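Local coordinates for De novo designed switch protein caging a hemagglutinin binder (sCageHA267_1S) (Synthetic construct, PDB 7CBC) that cages a hemagglutinin-binding domain within a designed helical-bundle switch, probably freeing it for target recognition when the switch opens, as part of a modular biosensor, at residues Leu15-Leu18 and Asn19-Leu22; Ile75-Ala78 and Ala79-Ser82; His207-Leu210 and Gln211-Asn214; Asn214-Leu217 and Leu218-Leu222. One frame throughout, in Å; residues are numbered along the deposited sequence.

Contact 1 (Leu15-Leu18 and Asn19-Leu22)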
loop_
_atom_site.group_PDB
_atom_site.type_symbol
_atom_site.label_atom_id
_atom_site.label_comp_id
_atom_site.label_asym_id
_atom_site.label_seq_id
_atom_site.Cartn_x
_atom_site.Cartn_y
_atom_site.Cartn_z
ATOM N N LEU A 15 0.068 14.099 4.150
ATOM C CA LEU A 15 -0.096 12.737 4.630
ATOM C C LEU A 15 -0.404 11.779 3.492
ATOM O O LEU A 15 0.028 10.613 3.524
ATOM C CB LEU A 15 -1.193 12.688 5.684
ATOM C CG LEU A 15 -0.802 13.292 7.037
ATOM C CD1 LEU A 15 -1.897 12.995 8.017
ATOM C CD2 LEU A 15 0.529 12.748 7.548
ATOM N N GLN A 16 -1.135 12.243 2.472
ATOM C CA GLN A 16 -1.394 11.370 1.336
ATOM C C GLN A 16 -0.113 11.091 0.558
ATOM O O GLN A 16 0.145 9.944 0.178
ATOM C CB GLN A 16 -2.466 11.962 0.427
ATOM C CG GLN A 16 -2.704 11.108 -0.804
ATOM C CD GLN A 16 -4.028 11.382 -1.486
ATOM O OE1 GLN A 16 -4.110 12.209 -2.395
ATOM N NE2 GLN A 16 -5.073 10.670 -1.065
ATOM N N ARG A 17 0.715 12.114 0.333
ATOM C CA ARG A 17 1.998 11.886 -0.332
ATOM C C ARG A 17 2.811 10.839 0.415
ATOM O O ARG A 17 3.357 9.901 -0.185
ATOM C CB ARG A 17 2.776 13.201 -0.431
ATOM C CG ARG A 17 4.113 13.108 -1.186
ATOM C CD ARG A 17 3.988 12.345 -2.506
ATOM N NE ARG A 17 3.121 12.994 -3.488
ATOM C CZ ARG A 17 2.818 12.467 -4.672
ATOM N NH1 ARG A 17 3.327 11.290 -5.016
ATOM N NH2 ARG A 17 2.011 13.111 -5.509
ATOM N N LEU A 18 2.895 10.990 1.734
ATOM C CA LEU A 18 3.599 10.029 2.564
ATOM C C LEU A 18 3.107 8.611 2.310
ATOM O O LEU A 18 3.906 7.682 2.148
ATOM C CB LEU A 18 3.407 10.407 4.027
ATOM C CG LEU A 18 4.072 9.455 5.012
ATOM C CD1 LEU A 18 4.748 10.323 6.050
ATOM C CD2 LEU A 18 3.062 8.516 5.669
ATOM N N ASN A 19 1.782 8.432 2.284
ATOM C CA ASN A 19 1.194 7.118 2.068
ATOM C C ASN A 19 1.509 6.596 0.682
ATOM O O ASN A 19 1.844 5.416 0.525
ATOM C CB ASN A 19 -0.310 7.187 2.293
ATOM C CG ASN A 19 -0.656 7.474 3.729
ATOM O OD1 ASN A 19 0.062 7.049 4.648
ATOM N ND2 ASN A 19 -1.763 8.185 3.948
ATOM N N ILE A 20 1.450 7.466 -0.329
ATOM C CA ILE A 20 1.852 7.073 -1.678
ATOM C C ILE A 20 3.284 6.552 -1.680
ATOM O O ILE A 20 3.585 5.495 -2.257
ATOM C CB ILE A 20 1.691 8.251 -2.651
ATOM C CG1 ILE A 20 0.210 8.576 -2.843
ATOM C CG2 ILE A 20 2.377 7.919 -3.985
ATOM C CD1 ILE A 20 -0.015 9.861 -3.547
ATOM N N ARG A 21 4.198 7.300 -1.059
ATOM C CA ARG A 21 5.596 6.873 -1.040
ATOM C C ARG A 21 5.767 5.538 -0.322
ATOM O O ARG A 21 6.553 4.690 -0.753
ATOM C CB ARG A 21 6.455 7.943 -0.380
ATOM C CG ARG A 21 6.845 9.064 -1.317
ATOM C CD ARG A 21 7.441 10.219 -0.534
ATOM N NE ARG A 21 7.776 11.339 -1.407
ATOM C CZ ARG A 21 7.978 12.582 -0.985
ATOM N NH1 ARG A 21 7.876 12.865 0.305
ATOM N NH2 ARG A 21 8.278 13.540 -1.852
ATOM N N LEU A 22 5.060 5.355 0.793
ATOM C CA LEU A 22 5.105 4.106 1.536
ATOM C C LEU A 22 4.573 2.943 0.704
ATOM O O LEU A 22 5.165 1.846 0.696
ATOM C CB LEU A 22 4.306 4.267 2.834
ATOM C CG LEU A 22 4.065 3.035 3.703
ATOM C CD1 LEU A 22 5.395 2.393 4.046
ATOM C CD2 LEU A 22 3.295 3.409 4.968
#

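Contact 2 (Ile75-Ala78 and Ala79-Ser82)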
loop_
_atom_site.group_PDB
_atom_site.type_symbol
_atom_site.label_atom_id
_atom_site.label_comp_id
_atom_site.label_asym_id
_atom_site.label_seq_id
_atom_site.Cartn_x
_atom_site.Cartn_y
_atom_site.Cartn_z
ATOM N N ILE A 75 7.874 1.696 7.199
ATOM C CA ILE A 75 6.593 1.949 7.859
ATOM C C ILE A 75 6.796 2.808 9.101
ATOM O O ILE A 75 6.048 3.760 9.350
ATOM C CB ILE A 75 5.892 0.624 8.210
ATOM C CG1 ILE A 75 5.436 -0.099 6.945
ATOM C CG2 ILE A 75 4.685 0.876 9.099
ATOM C CD1 ILE A 75 4.619 -1.331 7.227
ATOM N N ASP A 76 7.793 2.458 9.913
ATOM C CA ASP A 76 8.085 3.209 11.128
ATOM C C ASP A 76 8.641 4.580 10.802
ATOM O O ASP A 76 8.393 5.539 11.537
ATOM C CB ASP A 76 9.073 2.422 11.993
ATOM C CG ASP A 76 9.587 3.227 13.177
ATOM O OD1 ASP A 76 8.830 3.368 14.170
ATOM O OD2 ASP A 76 10.747 3.712 13.111
ATOM N N ASP A 77 9.401 4.691 9.713
ATOM C CA ASP A 77 9.819 6.003 9.249
ATOM C C ASP A 77 8.617 6.842 8.832
ATOM O O ASP A 77 8.579 8.049 9.082
ATOM C CB ASP A 77 10.801 5.857 8.092
ATOM C CG ASP A 77 12.212 5.598 8.559
ATOM O OD1 ASP A 77 12.409 5.390 9.777
ATOM O OD2 ASP A 77 13.121 5.592 7.702
ATOM N N ALA A 78 7.629 6.212 8.189
ATOM C CA ALA A 78 6.408 6.903 7.799
ATOM C C ALA A 78 5.568 7.291 9.008
ATOM O O ALA A 78 4.908 8.339 8.990
ATOM C CB ALA A 78 5.591 6.025 6.846
ATOM N N ALA A 79 5.563 6.463 10.059
ATOM C CA ALA A 79 4.876 6.857 11.288
ATOM C C ALA A 79 5.494 8.114 11.903
ATOM O O ALA A 79 4.769 9.028 12.319
ATOM C CB ALA A 79 4.890 5.710 12.289
ATOM N N LYS A 80 6.829 8.185 11.962
ATOM C CA LYS A 80 7.477 9.341 12.585
ATOM C C LYS A 80 7.222 10.611 11.787
ATOM O O LYS A 80 6.991 11.684 12.365
ATOM C CB LYS A 80 8.981 9.097 12.723
ATOM C CG LYS A 80 9.374 8.020 13.741
ATOM C CD LYS A 80 10.719 7.380 13.376
ATOM C CE LYS A 80 11.672 7.363 14.559
ATOM N NZ LYS A 80 11.057 6.649 15.708
ATOM N N GLU A 81 7.270 10.515 10.456
ATOM C CA GLU A 81 6.967 11.679 9.636
ATOM C C GLU A 81 5.484 12.013 9.673
ATOM O O GLU A 81 5.116 13.188 9.543
ATOM C CB GLU A 81 7.432 11.457 8.198
ATOM C CG GLU A 81 7.229 12.679 7.316
ATOM C CD GLU A 81 7.751 12.488 5.919
ATOM O OE1 GLU A 81 8.088 11.345 5.564
ATOM O OE2 GLU A 81 7.833 13.482 5.175
ATOM N N SER A 82 4.620 11.008 9.846
ATOM C CA SER A 82 3.197 11.286 10.027
ATOM C C SER A 82 2.975 12.137 11.270
ATOM O O SER A 82 2.170 13.077 11.259
ATOM C CB SER A 82 2.401 9.975 10.126
ATOM O OG SER A 82 2.279 9.305 8.863
#

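Contact 3 (His207-Leu210 and Gln211-Asn214)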
loop_
_atom_site.group_PDB
_atom_site.type_symbol
_atom_site.label_atom_id
_atom_site.label_comp_id
_atom_site.label_asym_id
_atom_site.label_seq_id
_atom_site.Cartn_x
_atom_site.Cartn_y
_atom_site.Cartn_z
ATOM N N HIS A 207 -11.559 15.406 2.899
ATOM C CA HIS A 207 -10.850 14.349 3.608
ATOM C C HIS A 207 -11.286 12.976 3.122
ATOM O O HIS A 207 -10.451 12.095 2.898
ATOM C CB HIS A 207 -11.072 14.483 5.110
ATOM C CG HIS A 207 -10.794 13.228 5.870
ATOM N ND1 HIS A 207 -9.520 12.838 6.227
ATOM C CD2 HIS A 207 -11.626 12.258 6.323
ATOM C CE1 HIS A 207 -9.580 11.691 6.882
ATOM N NE2 HIS A 207 -10.847 11.318 6.952
ATOM N N ALA A 208 -12.599 12.766 2.973
ATOM C CA ALA A 208 -13.090 11.452 2.572
ATOM C C ALA A 208 -12.587 11.072 1.189
ATOM O O ALA A 208 -12.288 9.898 0.924
ATOM C CB ALA A 208 -14.615 11.415 2.607
ATOM N N GLN A 209 -12.490 12.054 0.293
ATOM C CA GLN A 209 -11.954 11.792 -1.036
ATOM C C GLN A 209 -10.490 11.353 -0.965
ATOM O O GLN A 209 -10.086 10.376 -1.615
ATOM C CB GLN A 209 -12.124 13.048 -1.886
ATOM C CG GLN A 209 -12.220 12.811 -3.365
ATOM C CD GLN A 209 -12.558 14.082 -4.122
ATOM O OE1 GLN A 209 -12.972 15.085 -3.533
ATOM N NE2 GLN A 209 -12.364 14.053 -5.435
ATOM N N LEU A 210 -9.679 12.049 -0.162
ATOM C CA LEU A 210 -8.270 11.677 -0.041
ATOM C C LEU A 210 -8.106 10.327 0.646
ATOM O O LEU A 210 -7.290 9.499 0.217
ATOM C CB LEU A 210 -7.515 12.759 0.720
ATOM C CG LEU A 210 -7.518 14.110 0.019
ATOM C CD1 LEU A 210 -7.141 15.202 0.985
ATOM C CD2 LEU A 210 -6.559 14.082 -1.160
ATOM N N GLN A 211 -8.886 10.074 1.702
ATOM C CA GLN A 211 -8.812 8.780 2.368
ATOM C C GLN A 211 -9.185 7.642 1.430
ATOM O O GLN A 211 -8.696 6.509 1.586
ATOM C CB GLN A 211 -9.706 8.789 3.602
ATOM C CG GLN A 211 -9.675 7.525 4.434
ATOM C CD GLN A 211 -8.262 7.034 4.794
ATOM O OE1 GLN A 211 -7.248 7.717 4.574
ATOM N NE2 GLN A 211 -8.206 5.856 5.400
ATOM N N ARG A 212 -10.041 7.922 0.448
ATOM C CA ARG A 212 -10.397 6.920 -0.552
ATOM C C ARG A 212 -9.169 6.469 -1.335
ATOM O O ARG A 212 -9.014 5.277 -1.632
ATOM C CB ARG A 212 -11.463 7.499 -1.493
ATOM C CG ARG A 212 -12.476 6.523 -2.076
ATOM C CD ARG A 212 -13.500 7.272 -2.965
ATOM N NE ARG A 212 -14.432 8.085 -2.178
ATOM C CZ ARG A 212 -14.643 9.390 -2.341
ATOM N NH1 ARG A 212 -14.001 10.070 -3.290
ATOM N NH2 ARG A 212 -15.513 10.015 -1.556
ATOM N N LEU A 213 -8.282 7.407 -1.674
ATOM C CA LEU A 213 -7.068 7.053 -2.402
ATOM C C LEU A 213 -6.070 6.343 -1.497
ATOM O O LEU A 213 -5.408 5.398 -1.930
ATOM C CB LEU A 213 -6.434 8.299 -3.035
ATOM C CG LEU A 213 -5.266 8.109 -4.030
ATOM C CD1 LEU A 213 -5.170 9.273 -4.993
ATOM C CD2 LEU A 213 -3.921 7.945 -3.325
ATOM N N ASN A 214 -5.927 6.799 -0.250
ATOM C CA ASN A 214 -5.084 6.085 0.707
ATOM C C ASN A 214 -5.510 4.625 0.831
ATOM O O ASN A 214 -4.667 3.730 0.926
ATOM C CB ASN A 214 -5.150 6.754 2.085
ATOM C CG ASN A 214 -4.592 8.178 2.100
ATOM O OD1 ASN A 214 -3.619 8.482 1.414
ATOM N ND2 ASN A 214 -5.217 9.064 2.903
#

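Contact 4 (Asn214-Leu217 and Leu218-Leu222)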
loop_
_atom_site.group_PDB
_atom_site.type_symbol
_atom_site.label_atom_id
_atom_site.label_comp_id
_atom_site.label_asym_id
_atom_site.label_seq_id
_atom_site.Cartn_x
_atom_site.Cartn_y
_atom_site.Cartn_z
ATOM N N ASN A 214 -5.927 6.799 -0.250
ATOM C CA ASN A 214 -5.084 6.085 0.707
ATOM C C ASN A 214 -5.510 4.625 0.831
ATOM O O ASN A 214 -4.667 3.730 0.926
ATOM C CB ASN A 214 -5.150 6.754 2.085
ATOM C CG ASN A 214 -4.592 8.178 2.100
ATOM O OD1 ASN A 214 -3.619 8.482 1.414
ATOM N ND2 ASN A 214 -5.217 9.064 2.903
ATOM N N LEU A 215 -6.820 4.367 0.876
ATOM C CA LEU A 215 -7.286 2.995 1.032
ATOM C C LEU A 215 -7.114 2.203 -0.257
ATOM O O LEU A 215 -6.802 1.009 -0.210
ATOM C CB LEU A 215 -8.751 2.983 1.491
ATOM C CG LEU A 215 -8.988 3.436 2.938
ATOM C CD1 LEU A 215 -10.492 3.470 3.288
ATOM C CD2 LEU A 215 -8.194 2.580 3.951
ATOM N N GLU A 216 -7.274 2.849 -1.415
ATOM C CA GLU A 216 -7.068 2.140 -2.675
ATOM C C GLU A 216 -5.600 1.746 -2.861
ATOM O O GLU A 216 -5.310 0.696 -3.450
ATOM C CB GLU A 216 -7.564 2.995 -3.838
ATOM C CG GLU A 216 -7.494 2.333 -5.205
ATOM C CD GLU A 216 -8.486 1.197 -5.373
ATOM O OE1 GLU A 216 -9.418 1.096 -4.547
ATOM O OE2 GLU A 216 -8.319 0.396 -6.330
ATOM N N LEU A 217 -4.667 2.560 -2.356
ATOM C CA LEU A 217 -3.269 2.141 -2.291
ATOM C C LEU A 217 -3.141 0.740 -1.704
ATOM O O LEU A 217 -2.489 -0.129 -2.282
ATOM C CB LEU A 217 -2.462 3.140 -1.457
ATOM C CG LEU A 217 -2.235 4.529 -2.061
ATOM C CD1 LEU A 217 -1.400 5.348 -1.127
ATOM C CD2 LEU A 217 -1.518 4.378 -3.401
ATOM N N LEU A 218 -3.795 0.497 -0.565
ATOM C CA LEU A 218 -3.655 -0.784 0.113
ATOM C C LEU A 218 -4.362 -1.892 -0.648
ATOM O O LEU A 218 -3.881 -3.029 -0.681
ATOM C CB LEU A 218 -4.203 -0.692 1.532
ATOM C CG LEU A 218 -3.462 0.316 2.404
ATOM C CD1 LEU A 218 -4.291 0.684 3.617
ATOM C CD2 LEU A 218 -2.109 -0.220 2.824
ATOM N N ARG A 219 -5.517 -1.588 -1.241
ATOM C CA ARG A 219 -6.196 -2.581 -2.061
ATOM C C ARG A 219 -5.345 -2.973 -3.257
ATOM O O ARG A 219 -5.211 -4.164 -3.561
ATOM C CB ARG A 219 -7.555 -2.061 -2.523
ATOM C CG ARG A 219 -8.619 -2.022 -1.426
ATOM C CD ARG A 219 -10.009 -1.889 -2.042
ATOM N NE ARG A 219 -10.964 -1.288 -1.123
ATOM C CZ ARG A 219 -11.033 0.017 -0.886
ATOM N NH1 ARG A 219 -10.196 0.848 -1.493
ATOM N NH2 ARG A 219 -11.922 0.486 -0.030
ATOM N N GLU A 220 -4.755 -1.990 -3.941
ATOM C CA GLU A 220 -3.901 -2.288 -5.088
ATOM C C GLU A 220 -2.727 -3.172 -4.690
ATOM O O GLU A 220 -2.347 -4.088 -5.431
ATOM C CB GLU A 220 -3.414 -0.992 -5.737
ATOM C CG GLU A 220 -4.287 -0.521 -6.901
ATOM C CD GLU A 220 -4.241 0.985 -7.133
ATOM O OE1 GLU A 220 -3.267 1.635 -6.689
ATOM O OE2 GLU A 220 -5.185 1.525 -7.769
ATOM N N LEU A 221 -2.143 -2.919 -3.522
ATOM C CA LEU A 221 -1.066 -3.767 -3.040
ATOM C C LEU A 221 -1.566 -5.176 -2.752
ATOM O O LEU A 221 -0.893 -6.157 -3.077
ATOM C CB LEU A 221 -0.454 -3.152 -1.789
ATOM C CG LEU A 221 0.396 -1.896 -1.996
ATOM C CD1 LEU A 221 0.628 -1.247 -0.671
ATOM C CD2 LEU A 221 1.726 -2.266 -2.635
ATOM N N LEU A 222 -2.742 -5.299 -2.135
ATOM C CA LEU A 222 -3.234 -6.623 -1.773
ATOM C C LEU A 222 -3.629 -7.426 -3.007
ATOM O O LEU A 222 -3.396 -8.641 -3.062
ATOM C CB LEU A 222 -4.415 -6.517 -0.813
ATOM C CG LEU A 222 -4.933 -7.909 -0.439
ATOM C CD1 LEU A 222 -3.801 -8.744 0.103
ATOM C CD2 LEU A 222 -6.037 -7.841 0.572
#

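Contact 1 (Leu15-Leu18 and Asn19-Leu22)
The backbone N-H of I20 reaches the carbonyl of Q16 in a short, nearly straight hydrogen bond (I20 N to Q16 O 2.8 Å, 167° at the hydrogen). The I20 side chain leans on the same oxygen, with CG1 3.3 Å from Q16 O, because CG1 stands anti to its own carbonyl carbon and so faces back toward the preceding turn (chi1 -68°). Beyond that, I20 CD1 passes Q16 CG and settles over one face of the R17 guanidinium, 3.9 Å above the plane and displaced toward its rim. R17 bends at chi2 and chi3, which brings NH1 to 3.7 Å from I20 CG2, while its NE is hydrogen-bonded to A299 O. With an alanine here, I20 CD1 would probably lose the flat group covering it and A299 O its donor. These are i to i+3 and i to i+4 contacts along helix 3-46 of a six-helix bundle, and R17 serves the next turn too: its CG lies 3.9 Å above the centre of the R21 guanidinium, the two guanidinium planes being 51° apart. On the buried side N19 ND2 comes within 3.0 Å of L15 O, but at a poor angle; its amide is hydrogen-bonded between helices instead, OD1 to Q112 NE2 and ND2 to N214 OD1. L18 CD2 rests 3.5 Å from N19 OD1.

Contact 2 (Ile75-Ala78 and Ala79-Ser82)
A79 donates its N-H to I75 O at 2.8 Å, and its methyl CB sits beside D76 O and also touches L116 of helix 99-142. Next along helix 50-93, K80 N bonds to D76 O, and the lysine chain lies back over that same oxygen, with CD 3.5 Å from D76 O. The chain bends at chi3 and chi4, so that CD passes 3.7 Å from D76 OD2 and the ammonium stays at the margin, K80 NZ to D76 OD2 3.9 Å, a long salt bridge. The D76 carboxylate meets K80 because its CG is anti to the backbone N (chi1 171°). E81 N bonds to D77 O at 3.1 Å, while the D77 carboxylate forms a salt bridge with K73. S82 closes the stretch with two donors on one acceptor: N and OG each lie 2.8 Å from A78 O, reaching it from opposite faces of the carbonyl plane, the hydroxyl 35° out of it. A78, E81 and S82 also pack on L18 of helix 3-46. A hydroxyl bonded to the carbonyl four residues back is a common way for a helix to satisfy a buried serine, and since S82 OG gives its proton to A78 O, it can accept from Q112 NE2. The loosely closed D76–K80 pair is likely to add only a modest electrostatic attraction.

Contact 3 (His207-Leu210 and Gln211-Asn214)
Q209 and R212 cross at a slant, the amide plane of one turned 33° from the guanidinium plane of the other. R212 bends at chi3, laying its flat end back along the preceding turn: NH1 is 3.3 Å from Q209 CG, and A208 O lies 3.9 Å from the guanidinium plane on one face, offset toward the rim, near Q209 CA. It is the aliphatic root of Q209 that R212 touches, not its amide. On the far flank of the helix the H207 ring stands obliquely to Q211, with NE2 4.3 Å from Q211 CB; the two are joined more firmly through the backbone, Q211 N to H207 O 2.8 Å. A bound ethanol, probably from the crystallisation liquor, lies near the ring.

Q211 itself is folded at chi2 (50°), which turns its amide forward along the helix to meet N214. There N214 ND2 donates to Q211 OE1 at 3.0 Å, the acceptor lying in the N214 amide plane and the bond nearly straight at 163°. The Q211 NE2 protons go to N115 OD1 and S178 OG, and helix 3-46 supplies a further amide to N214, so both buried amides are held from several directions. N214 N bonds to L210 O at 3.1 Å, while L213 N is shared weakly between Q209 O and L210 O. L210 and L213 flank this polar row, packing on Q16 of helix 3-46 and on helix 274-284. Such a buried set of amide and hydroxyl side chains, bridging several helices and flanked by L210 and L213, is consistent with the hydrogen-bond networks used in designed helical bundles to help specify helix pairing.

Contact 4 (Asn214-Leu217 and Leu218-Leu222)
E216 OE1 meets the R219 guanidinium obliquely, 3.2 Å from NH1, with the carboxylate and guanidinium planes 30° apart and the two chains crossing at about a right angle. The pair is a salt bridge, though the hydrogen bond within it is weak (124° at the hydrogen). R219 gets there by running extended from CG to NE, with CG anti to its carbonyl carbon, which also places NH1 3.9 Å from L215 CB. The second flat neighbour of E216 is E220: their carboxylates stand nearly perpendicular, and E216 OE2 is 3.6 Å from E220 OE2, two like charges side by side. That closeness is probably offset by other partners, since E216 OE2 also has a salt bridge to R223 and E220 OE1 accepts from the backbone N of G270. A leucine in place of E216 would take the carboxylate away, and R219 and R223 would probably both lose that mate for their charge.

The backbone bonds are regular toward the end of the stretch, E220 N to E216 O being 2.8 Å, while L218 N makes only a weak bond to L215 O. The buried side is leucine. L215 CD2 touches L218 CD1 at 4.4 Å, and L221 CG lies 3.4 Å from L217 O. L217 faces N19 and I20 of helix 3-46, L218 packs on A118 and I171, and L221 meets L27 and F122. Charged residues spaced three and four apart on one flank, with leucines turned to the neighbouring helices on the other, are the pattern of an amphipathic helix in a designed bundle.

In the fold
From the N terminus, contact 1 comes first, on helix 3-46, then contact 2 on the next helix, 50-93, and last contacts 3 and 4 on helix 195-239. Each lies within one helix, so none closes a loop, and none nests within or crosses another; contacts 3 and 4 simply meet at N214. Contact 1 is the hub. L18 and L22 pack on contact 2, with centres about 10 Å apart, while Q16, N19 and I20 face contacts 3 and 4, each centred about 12 Å from it. Contact 2 does not touch either of those: its nearest atoms are about 10 Å from contact 3 and 8 Å from contact 4. Helix 3-46 thus ties helix 50-93 to helix 195-239.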